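Local coordinates for rhusiopathiae surface protein B (Erysipelothrix rhusiopathiae, PDB 3V10), which probably binds collagen as a cell-wall-linked surface adhesin, the fragment here being its collagen-binding region, at residues 30-35 / 139-144; 97-102 / 113-118; 61-66 / 133-138; 179-184 / 306-311. All coordinates share one frame; numbering follows the deposited sequence.

Interactions 1, 2 and 3 lie in the N-terminal immunoglobulin-like domain, and interaction 4 sits where it meets the second domain. Interactions 1 and 2, centres about 10 Å apart, share neighbouring strands 28-35 and 112-123, joined by Leu32 O to Ile115 N at 2.7 Å. Interaction 3 lies about 15 Å from interaction 1, centre to centre, and touches it where Phe30 meets Leu63. Interaction 4 reaches the first domain through Asn116 ND2 to Asp311 OD1 (2.6 Å) and Lys118 N to Asp310 OD1 (2.7 Å), although its centre is about 19 Å from that of interaction 2. Consistent with the collagen-hug model, strand 311-315, entered from interaction 4, probably acts as the latch securing both domains.

Interaction 1 of 4, residues 30-35 / 139-144; sequences FNLAFS and LGLGSL
Leu144 N donates to Leu141 O at 3.0 Å, closing a type I turn, and the two leucines at its ends both send methyls to Leu32 of the strand. No polar bond spans 30-35 and 139-144; the contact itself is hydrocarbon. Leu32 and Leu141 reach toward each other tip to tip, CD1 to CD1 at 3.7 Å, and Leu32 CD2 stands 3.8 Å from the same Leu141 CD1, so that one methyl of the turn is received by both branches of the strand leucine. Leu144 comes in at a slant, its CD1 at 4.1 Å from Leu32 CD1. With Leu32 CG set anti to its own nitrogen (chi1 -178°), the fork projects toward the loop. Two residues earlier on both segments, Leu139 lays CD2 over one face of the Phe30 ring as a CH-pi contact, 4.1 Å from the centroid and 21° off the ring normal, displaced toward the rim above CD1 and CE1. Leu139 CD1 lies alongside the root of the ring, 4.1 Å from Phe30 CB. Leu53 of strand 50-54 touches both Leu32 and Leu141, while Asn138 ND2 binds Leu144 O and braces the loop internally. The irregular loop between strands 131-134 and 150-153 thus packs leucines onto the immunoglobulin-like core, its grip on strand 28-35 resting on dispersion and hydrophobic burial rather than on directional bonds.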
# COMPACT_ATOMS: atom_id res chain seq x y z
N PHE A 30 -1.07 1.31 12.33
CA PHE A 30 -1.03 1.76 13.71
C PHE A 30 -2.46 2.03 14.14
O PHE A 30 -3.20 2.74 13.45
CB PHE A 30 -0.20 3.04 13.84
CG PHE A 30 1.27 2.82 13.64
CD1 PHE A 30 2.08 2.45 14.71
CD2 PHE A 30 1.84 2.93 12.38
CE1 PHE A 30 3.43 2.21 14.54
CE2 PHE A 30 3.20 2.69 12.19
CZ PHE A 30 4.00 2.33 13.27
N ASN A 31 -2.86 1.44 15.26
CA ASN A 31 -4.20 1.65 15.79
C ASN A 31 -4.06 2.38 17.11
O ASN A 31 -3.28 1.98 17.97
CB ASN A 31 -4.90 0.31 16.00
CG ASN A 31 -6.21 0.47 16.74
OD1 ASN A 31 -7.20 0.94 16.17
ND2 ASN A 31 -6.22 0.10 18.01
N LEU A 32 -4.83 3.45 17.27
CA LEU A 32 -4.78 4.25 18.48
C LEU A 32 -6.17 4.66 18.94
O LEU A 32 -7.03 5.02 18.14
CB LEU A 32 -3.92 5.50 18.21
CG LEU A 32 -3.66 6.50 19.34
CD1 LEU A 32 -2.74 5.88 20.38
CD2 LEU A 32 -3.03 7.76 18.75
N ALA A 33 -6.39 4.61 20.25
CA ALA A 33 -7.67 4.99 20.82
C ALA A 33 -7.41 6.00 21.93
O ALA A 33 -6.40 5.92 22.62
CB ALA A 33 -8.39 3.77 21.38
N PHE A 34 -8.32 6.95 22.09
CA PHE A 34 -8.18 7.95 23.15
C PHE A 34 -9.54 8.38 23.68
O PHE A 34 -10.58 8.04 23.12
CB PHE A 34 -7.38 9.16 22.64
CG PHE A 34 -8.04 9.90 21.51
CD1 PHE A 34 -8.89 10.97 21.77
CD2 PHE A 34 -7.81 9.54 20.19
CE1 PHE A 34 -9.50 11.67 20.74
CE2 PHE A 34 -8.41 10.22 19.14
CZ PHE A 34 -9.26 11.29 19.42
N SER A 35 -9.52 9.10 24.80
CA SER A 35 -10.76 9.58 25.39
C SER A 35 -10.46 10.78 26.26
O SER A 35 -9.30 11.18 26.40
CB SER A 35 -11.41 8.48 26.23
OG SER A 35 -10.58 8.11 27.31
N LEU A 139 4.90 5.89 19.03
CA LEU A 139 4.48 7.02 18.20
C LEU A 139 4.75 8.37 18.86
O LEU A 139 4.13 9.37 18.51
CB LEU A 139 3.00 6.92 17.84
CG LEU A 139 2.62 5.82 16.84
CD1 LEU A 139 1.13 5.87 16.56
CD2 LEU A 139 3.43 6.00 15.56
N GLY A 140 5.68 8.39 19.81
CA GLY A 140 6.00 9.63 20.49
C GLY A 140 5.09 9.95 21.66
O GLY A 140 5.29 10.95 22.35
N LEU A 141 4.09 9.11 21.90
CA LEU A 141 3.16 9.33 23.01
C LEU A 141 3.80 8.75 24.27
O LEU A 141 3.74 7.54 24.52
CB LEU A 141 1.82 8.66 22.69
CG LEU A 141 1.25 9.06 21.32
CD1 LEU A 141 0.01 8.23 21.00
CD2 LEU A 141 0.91 10.54 21.30
N GLY A 142 4.41 9.63 25.05
CA GLY A 142 5.12 9.24 26.26
C GLY A 142 4.42 8.39 27.31
O GLY A 142 5.09 7.73 28.11
N SER A 143 3.10 8.41 27.34
CA SER A 143 2.34 7.64 28.32
C SER A 143 2.24 6.17 27.95
O SER A 143 1.90 5.32 28.78
CB SER A 143 0.92 8.20 28.45
OG SER A 143 0.21 8.01 27.24
N LEU A 144 2.55 5.86 26.69
CA LEU A 144 2.46 4.49 26.21
C LEU A 144 3.77 3.74 26.20
O LEU A 144 4.84 4.33 26.00
CB LEU A 144 1.87 4.47 24.80
CG LEU A 144 0.51 5.16 24.61
CD1 LEU A 144 0.13 5.12 23.15
CD2 LEU A 144 -0.55 4.47 25.47

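Interaction 2 of 4, residues 97-102 / 113-118; sequences IHFEFM and GTINLK
Ile97 and Leu117 face each other across the interior of the immunoglobulin-like beta-sandwich, strand 96-101 on one side and strand 112-123 on the other. Their CA atoms are 9.0 Å apart, a sheet-to-sheet spacing bridged by side chains and by no hydrogen bond. From CB of Ile97 the chain runs to CG1, which is directed inward, lying anti to the carbonyl carbon (chi1 -46°). CG1 rests against both methyls of Leu117, 3.9 Å from CD2 and 4.0 Å from CD1. At the tip, Ile97 CD1 touches Leu117 CD1 at 4.1 Å, so the isoleucine lies at a slant over the leucine fork instead of meeting it end on. Leu117 presents that fork because its CG stands opposite its backbone nitrogen (chi1 174°). Phe92 of strand 85-93 touches both residues and extends the apolar layer. Two residues along, the layer repeats in Phe99 and Ile115, whose CA atoms are 9.7 Å apart. Ile115 gives a single methyl, which approaches the ring obliquely. Phe99 is also held by neighbouring aromatics: Phe51 stacks on it, Phe34 meets it edge to face, and its own CE1 stands over the centre of the Phe101 ring, 3.5 Å above that plane. Across the sandwich, the last link is the end methyl of Ile115, CD1, at 4.1 Å from Phe99 CD2.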
# COMPACT_ATOMS: atom_id res chain seq x y z
N ILE A 97 2.24 13.17 12.15
CA ILE A 97 0.80 13.24 11.95
C ILE A 97 0.22 14.12 13.05
O ILE A 97 0.45 13.87 14.24
CB ILE A 97 0.14 11.85 12.03
CG1 ILE A 97 0.95 10.83 11.22
CG2 ILE A 97 -1.29 11.92 11.52
CD1 ILE A 97 1.03 11.14 9.76
N HIS A 98 -0.54 15.14 12.65
CA HIS A 98 -1.12 16.10 13.58
C HIS A 98 -2.63 15.92 13.71
O HIS A 98 -3.33 15.80 12.71
CB HIS A 98 -0.80 17.52 13.09
CG HIS A 98 -1.26 18.62 14.01
ND1 HIS A 98 -0.60 18.94 15.17
CD2 HIS A 98 -2.28 19.51 13.90
CE1 HIS A 98 -1.18 19.98 15.74
NE2 HIS A 98 -2.20 20.34 14.99
N PHE A 99 -3.12 15.89 14.95
CA PHE A 99 -4.55 15.79 15.16
C PHE A 99 -4.99 17.04 15.91
O PHE A 99 -4.37 17.40 16.92
CB PHE A 99 -4.93 14.55 15.98
CG PHE A 99 -6.39 14.49 16.35
CD1 PHE A 99 -6.88 15.21 17.44
CD2 PHE A 99 -7.28 13.76 15.58
CE1 PHE A 99 -8.23 15.20 17.76
CE2 PHE A 99 -8.65 13.74 15.89
CZ PHE A 99 -9.12 14.46 16.98
N GLU A 100 -6.03 17.70 15.43
CA GLU A 100 -6.55 18.91 16.07
C GLU A 100 -8.07 18.84 16.22
O GLU A 100 -8.77 18.42 15.30
CB GLU A 100 -6.17 20.15 15.26
CG GLU A 100 -6.76 21.45 15.79
CD GLU A 100 -6.40 22.66 14.94
OE1 GLU A 100 -6.56 22.58 13.70
OE2 GLU A 100 -5.97 23.69 15.50
N PHE A 101 -8.56 19.23 17.39
CA PHE A 101 -9.99 19.24 17.65
C PHE A 101 -10.61 20.46 16.99
O PHE A 101 -10.06 21.56 17.06
CB PHE A 101 -10.23 19.28 19.16
CG PHE A 101 -9.96 17.98 19.87
CD1 PHE A 101 -10.89 16.95 19.84
CD2 PHE A 101 -8.76 17.79 20.56
CE1 PHE A 101 -10.64 15.75 20.49
CE2 PHE A 101 -8.50 16.58 21.21
CZ PHE A 101 -9.44 15.56 21.18
N MET A 102 -11.76 20.27 16.35
CA MET A 102 -12.45 21.37 15.68
C MET A 102 -13.52 21.98 16.58
O MET A 102 -13.83 21.46 17.65
CB MET A 102 -13.08 20.87 14.37
CG MET A 102 -12.07 20.48 13.29
SD MET A 102 -11.08 21.87 12.63
CE MET A 102 -9.61 21.73 13.58
N GLY A 113 -12.41 8.37 20.82
CA GLY A 113 -12.09 8.29 19.41
C GLY A 113 -11.03 7.26 19.10
O GLY A 113 -10.33 6.77 19.98
N THR A 114 -10.92 6.94 17.81
CA THR A 114 -9.98 5.95 17.34
C THR A 114 -9.31 6.45 16.06
O THR A 114 -9.92 7.16 15.27
CB THR A 114 -10.70 4.62 17.03
OG1 THR A 114 -11.65 4.34 18.07
CG2 THR A 114 -9.71 3.47 16.95
N ILE A 115 -8.05 6.08 15.88
CA ILE A 115 -7.32 6.47 14.69
C ILE A 115 -6.61 5.24 14.16
O ILE A 115 -5.91 4.55 14.90
CB ILE A 115 -6.25 7.54 14.99
CG1 ILE A 115 -6.91 8.83 15.47
CG2 ILE A 115 -5.40 7.78 13.74
CD1 ILE A 115 -5.93 9.92 15.84
N ASN A 116 -6.82 4.95 12.88
CA ASN A 116 -6.17 3.81 12.25
C ASN A 116 -5.27 4.41 11.18
O ASN A 116 -5.71 4.74 10.08
CB ASN A 116 -7.22 2.88 11.65
CG ASN A 116 -8.05 2.19 12.72
OD1 ASN A 116 -7.64 1.18 13.29
ND2 ASN A 116 -9.22 2.75 13.01
N LEU A 117 -4.00 4.57 11.54
CA LEU A 117 -3.00 5.17 10.66
C LEU A 117 -2.27 4.16 9.79
O LEU A 117 -1.85 3.11 10.26
CB LEU A 117 -1.99 5.95 11.52
CG LEU A 117 -0.76 6.57 10.86
CD1 LEU A 117 -1.17 7.69 9.92
CD2 LEU A 117 0.16 7.11 11.95
N LYS A 118 -2.11 4.50 8.52
CA LYS A 118 -1.41 3.63 7.58
C LYS A 118 -0.07 4.28 7.26
O LYS A 118 0.00 5.49 7.06
CB LYS A 118 -2.23 3.47 6.30
CG LYS A 118 -3.63 2.94 6.55
CD LYS A 118 -3.57 1.63 7.33
CE LYS A 118 -4.96 1.11 7.67
NZ LYS A 118 -5.70 0.68 6.45

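Interaction 3 of 4, residues 61-66 / 133-138; sequences VSLRSL and AELPTN
The extended side chain of Leu135, with CG anti to the carbonyl carbon (chi1 -65°) and a straight second torsion (chi2 176°), carries its CD1 methyl out to Val61 and Leu63. Val61 is turned to meet it: its chi1 of -178° puts CG1 on the side of Leu135 and CG2 on the side of Ala133. Leu135 CD1 therefore touches both residues of the strand, 3.8 Å from Val61 CG1 and 3.7 Å from Leu63 CD1. The two leucines slide past each other in opposite directions and touch only through these methyls, whereas Val61 crosses the Leu135 chain at a slant. At the other end of the contact, the short Ala133 offers CB alone, 3.9 Å from Val61 CG2, where the backbones come nearest, CA of Val61 to CA of Ala133 at 7.3 Å. The pairing joins strand 61-65 of the large sheet to strand 131-134, an outer strand of the small three-stranded sheet, just where the latter gives way to the Leu135-Pro136 segment. Ile151 of strand 150-153 touches both Val61 and Leu63, and Phe30 packs on Leu63, so the same apolar patch runs on into the core of the immunoglobulin-like domain. Next to Leu63, Arg64 forms a salt bridge with Asp122 that ties strand 61-65 to strand 112-123. Across the contact, by contrast, only buried aliphatic groups meet, so its hold comes from shape and exclusion of water.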
# COMPACT_ATOMS: atom_id res chain seq x y z
N VAL A 61 16.08 3.51 7.63
CA VAL A 61 14.66 3.20 7.49
C VAL A 61 13.77 4.24 8.17
O VAL A 61 13.93 4.54 9.35
CB VAL A 61 14.34 1.81 8.09
CG1 VAL A 61 12.86 1.46 7.89
CG2 VAL A 61 15.22 0.76 7.46
N SER A 62 12.82 4.79 7.42
CA SER A 62 11.90 5.78 7.95
C SER A 62 10.47 5.43 7.56
O SER A 62 10.20 5.06 6.42
CB SER A 62 12.24 7.19 7.42
OG SER A 62 13.44 7.68 7.98
N LEU A 63 9.56 5.52 8.52
CA LEU A 63 8.16 5.25 8.26
C LEU A 63 7.50 6.60 8.04
O LEU A 63 7.85 7.57 8.72
CB LEU A 63 7.49 4.54 9.44
CG LEU A 63 7.59 3.02 9.42
CD1 LEU A 63 9.04 2.60 9.55
CD2 LEU A 63 6.76 2.44 10.57
N ARG A 64 6.58 6.67 7.09
CA ARG A 64 5.90 7.92 6.79
C ARG A 64 4.48 7.67 6.30
O ARG A 64 4.12 6.54 5.94
CB ARG A 64 6.68 8.71 5.73
CG ARG A 64 6.67 8.08 4.34
CD ARG A 64 7.25 9.04 3.31
NE ARG A 64 6.97 8.62 1.94
CZ ARG A 64 7.46 7.51 1.39
NH1 ARG A 64 7.15 7.21 0.14
NH2 ARG A 64 8.25 6.71 2.08
N SER A 65 3.67 8.72 6.31
CA SER A 65 2.29 8.60 5.83
C SER A 65 2.34 8.38 4.32
O SER A 65 3.33 8.72 3.67
CB SER A 65 1.52 9.89 6.15
OG SER A 65 0.31 9.97 5.42
N LEU A 66 1.29 7.79 3.76
CA LEU A 66 1.24 7.57 2.31
C LEU A 66 0.82 8.85 1.60
O LEU A 66 0.94 8.98 0.38
CB LEU A 66 0.21 6.49 1.96
CG LEU A 66 0.56 5.01 2.12
CD1 LEU A 66 0.96 4.70 3.55
CD2 LEU A 66 -0.67 4.19 1.71
N ALA A 133 16.24 -4.05 10.81
CA ALA A 133 16.10 -2.74 11.43
C ALA A 133 15.08 -2.85 12.56
O ALA A 133 13.98 -3.35 12.36
CB ALA A 133 15.63 -1.72 10.40
N GLU A 134 15.48 -2.40 13.75
CA GLU A 134 14.61 -2.43 14.90
C GLU A 134 14.11 -1.02 15.19
O GLU A 134 14.89 -0.16 15.59
CB GLU A 134 15.35 -2.97 16.12
CG GLU A 134 15.84 -4.40 15.97
CD GLU A 134 16.44 -4.93 17.25
OE1 GLU A 134 17.40 -4.31 17.75
OE2 GLU A 134 15.95 -5.96 17.76
N LEU A 135 12.82 -0.81 14.99
CA LEU A 135 12.22 0.50 15.22
C LEU A 135 11.12 0.48 16.26
O LEU A 135 9.95 0.70 15.95
CB LEU A 135 11.67 1.06 13.90
CG LEU A 135 12.71 1.36 12.82
CD1 LEU A 135 12.00 1.80 11.55
CD2 LEU A 135 13.66 2.45 13.30
N PRO A 136 11.47 0.21 17.53
CA PRO A 136 10.46 0.18 18.59
C PRO A 136 9.84 1.56 18.70
O PRO A 136 10.54 2.56 18.53
CB PRO A 136 11.27 -0.23 19.82
CG PRO A 136 12.62 0.31 19.54
CD PRO A 136 12.83 0.02 18.07
N THR A 137 8.55 1.63 18.97
CA THR A 137 7.90 2.93 19.02
C THR A 137 6.60 3.00 19.81
O THR A 137 5.90 2.00 20.00
CB THR A 137 7.60 3.41 17.56
OG1 THR A 137 7.15 4.77 17.56
CG2 THR A 137 6.52 2.53 16.94
N ASN A 138 6.29 4.20 20.29
CA ASN A 138 5.05 4.48 21.00
C ASN A 138 4.49 5.71 20.29
O ASN A 138 3.70 6.47 20.85
CB ASN A 138 5.29 4.78 22.49
CG ASN A 138 6.32 5.86 22.73
OD1 ASN A 138 6.66 6.63 21.83
ND2 ASN A 138 6.82 5.94 23.96

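Interaction 4 of 4, residues 179-184 / 306-311; sequences GDMNWW and VNMFDD
Gly179 presses its bare backbone against an aromatic ring: Phe309 CZ comes to 3.5 Å from Gly179 CA, and CE1 of the ring to 3.7 Å from that atom. The glycine has a positive phi, and the ring meets it obliquely. Beside it two methionines cross at a slant, sulfur near sulfur: Met308 SD lies 4.1 Å from both Met181 SD and Met181 CG. Met308 CG occupies the crowded position between the backbone nitrogen and the carbonyl carbon (chi1 58°), and further bends along the chain bring its methyl CE to 4.1 Å from Gly179 O. The segment 306-311 leaves strand 303-306 of the second domain and leads into strand 311-315, which pairs with strands 71-77 and 112-123 of the first, the latch-like crossing expected of a collagen-hug adhesin of the DEv-IgG type. An Asx turn shapes the start of this passage: Asn307 OD1 accepts from Phe309 N at 2.9 Å with an N-H...O angle of 155°, the donor tilted 34° from the carbonyl plane. Asn307 is held in turn through ND2, which binds Lys272 O and Leu274 O. Lys118 of the first domain sends its NZ to Asn307 O and Phe309 O, while His178 meets the Phe309 ring edge to face and Leu66 lies against Met308.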
# COMPACT_ATOMS: atom_id res chain seq x y z
N GLY A 179 -5.46 6.50 -3.07
CA GLY A 179 -6.57 5.62 -3.37
C GLY A 179 -6.29 4.72 -4.56
O GLY A 179 -7.07 3.81 -4.86
N ASP A 180 -5.18 4.97 -5.25
CA ASP A 180 -4.80 4.18 -6.41
C ASP A 180 -3.76 3.13 -6.03
O ASP A 180 -3.12 3.22 -4.98
CB ASP A 180 -4.23 5.08 -7.51
CG ASP A 180 -5.32 5.73 -8.36
OD1 ASP A 180 -6.48 5.79 -7.92
OD2 ASP A 180 -4.99 6.20 -9.48
N MET A 181 -3.61 2.12 -6.88
CA MET A 181 -2.67 1.03 -6.69
C MET A 181 -1.94 0.78 -8.00
O MET A 181 -2.52 0.95 -9.07
CB MET A 181 -3.41 -0.23 -6.24
CG MET A 181 -3.96 -0.15 -4.83
SD MET A 181 -5.28 -1.32 -4.41
CE MET A 181 -6.69 -0.40 -5.04
N ASN A 182 -0.67 0.37 -7.93
CA ASN A 182 0.11 0.10 -9.13
C ASN A 182 0.35 -1.39 -9.25
O ASN A 182 0.58 -2.06 -8.25
CB ASN A 182 1.45 0.84 -9.06
CG ASN A 182 1.28 2.32 -8.82
OD1 ASN A 182 0.53 2.99 -9.53
ND2 ASN A 182 1.98 2.85 -7.82
N TRP A 183 0.29 -1.90 -10.47
CA TRP A 183 0.48 -3.33 -10.70
C TRP A 183 1.49 -3.66 -11.78
O TRP A 183 1.72 -2.87 -12.70
CB TRP A 183 -0.86 -3.99 -11.03
CG TRP A 183 -1.94 -3.64 -10.05
CD1 TRP A 183 -2.69 -2.51 -10.04
CD2 TRP A 183 -2.34 -4.41 -8.91
NE1 TRP A 183 -3.54 -2.51 -8.96
CE2 TRP A 183 -3.35 -3.66 -8.25
CE3 TRP A 183 -1.96 -5.64 -8.38
CZ2 TRP A 183 -3.97 -4.12 -7.08
CZ3 TRP A 183 -2.58 -6.10 -7.22
CH2 TRP A 183 -3.57 -5.34 -6.58
N TRP A 184 2.08 -4.85 -11.68
CA TRP A 184 3.09 -5.33 -12.62
C TRP A 184 2.86 -6.77 -13.05
O TRP A 184 2.74 -7.65 -12.20
CB TRP A 184 4.48 -5.29 -11.98
CG TRP A 184 5.05 -3.94 -11.74
CD1 TRP A 184 5.94 -3.27 -12.53
CD2 TRP A 184 4.79 -3.08 -10.62
NE1 TRP A 184 6.24 -2.06 -11.98
CE2 TRP A 184 5.55 -1.91 -10.81
CE3 TRP A 184 3.98 -3.19 -9.48
CZ2 TRP A 184 5.53 -0.85 -9.89
CZ3 TRP A 184 3.96 -2.14 -8.57
CH2 TRP A 184 4.73 -0.98 -8.79
N VAL A 306 -3.13 -4.70 0.86
CA VAL A 306 -3.92 -4.50 2.07
C VAL A 306 -4.43 -3.06 2.04
O VAL A 306 -3.71 -2.16 1.59
CB VAL A 306 -3.07 -4.72 3.34
CG1 VAL A 306 -3.88 -4.39 4.58
CG2 VAL A 306 -2.61 -6.17 3.40
N ASN A 307 -5.66 -2.87 2.49
CA ASN A 307 -6.29 -1.55 2.52
C ASN A 307 -5.30 -0.50 3.03
O ASN A 307 -4.76 -0.62 4.13
CB ASN A 307 -7.53 -1.58 3.42
CG ASN A 307 -8.31 -0.28 3.40
OD1 ASN A 307 -7.81 0.76 3.84
ND2 ASN A 307 -9.53 -0.32 2.89
N MET A 308 -5.09 0.53 2.21
CA MET A 308 -4.13 1.57 2.56
C MET A 308 -4.73 2.91 2.99
O MET A 308 -4.01 3.91 3.08
CB MET A 308 -3.17 1.78 1.37
CG MET A 308 -3.81 2.16 0.02
SD MET A 308 -4.72 0.87 -0.94
CE MET A 308 -6.11 1.84 -1.36
N PHE A 309 -6.02 2.92 3.30
CA PHE A 309 -6.70 4.15 3.72
C PHE A 309 -6.63 4.42 5.22
O PHE A 309 -6.78 3.52 6.03
CB PHE A 309 -8.17 4.11 3.30
CG PHE A 309 -8.40 4.26 1.82
CD1 PHE A 309 -8.24 5.49 1.20
CD2 PHE A 309 -8.80 3.17 1.05
CE1 PHE A 309 -8.48 5.65 -0.17
CE2 PHE A 309 -9.05 3.31 -0.32
CZ PHE A 309 -8.88 4.55 -0.93
N ASP A 310 -6.40 5.68 5.57
CA ASP A 310 -6.37 6.08 6.97
C ASP A 310 -7.83 6.30 7.34
O ASP A 310 -8.65 6.64 6.49
CB ASP A 310 -5.61 7.40 7.14
CG ASP A 310 -4.16 7.28 6.72
OD1 ASP A 310 -3.41 6.59 7.43
OD2 ASP A 310 -3.78 7.87 5.68
N ASP A 311 -8.16 6.09 8.60
CA ASP A 311 -9.53 6.31 9.04
C ASP A 311 -9.51 6.74 10.49
O ASP A 311 -8.55 6.47 11.21
CB ASP A 311 -10.39 5.06 8.83
CG ASP A 311 -9.97 3.90 9.69
OD1 ASP A 311 -10.10 3.99 10.93
OD2 ASP A 311 -9.51 2.88 9.13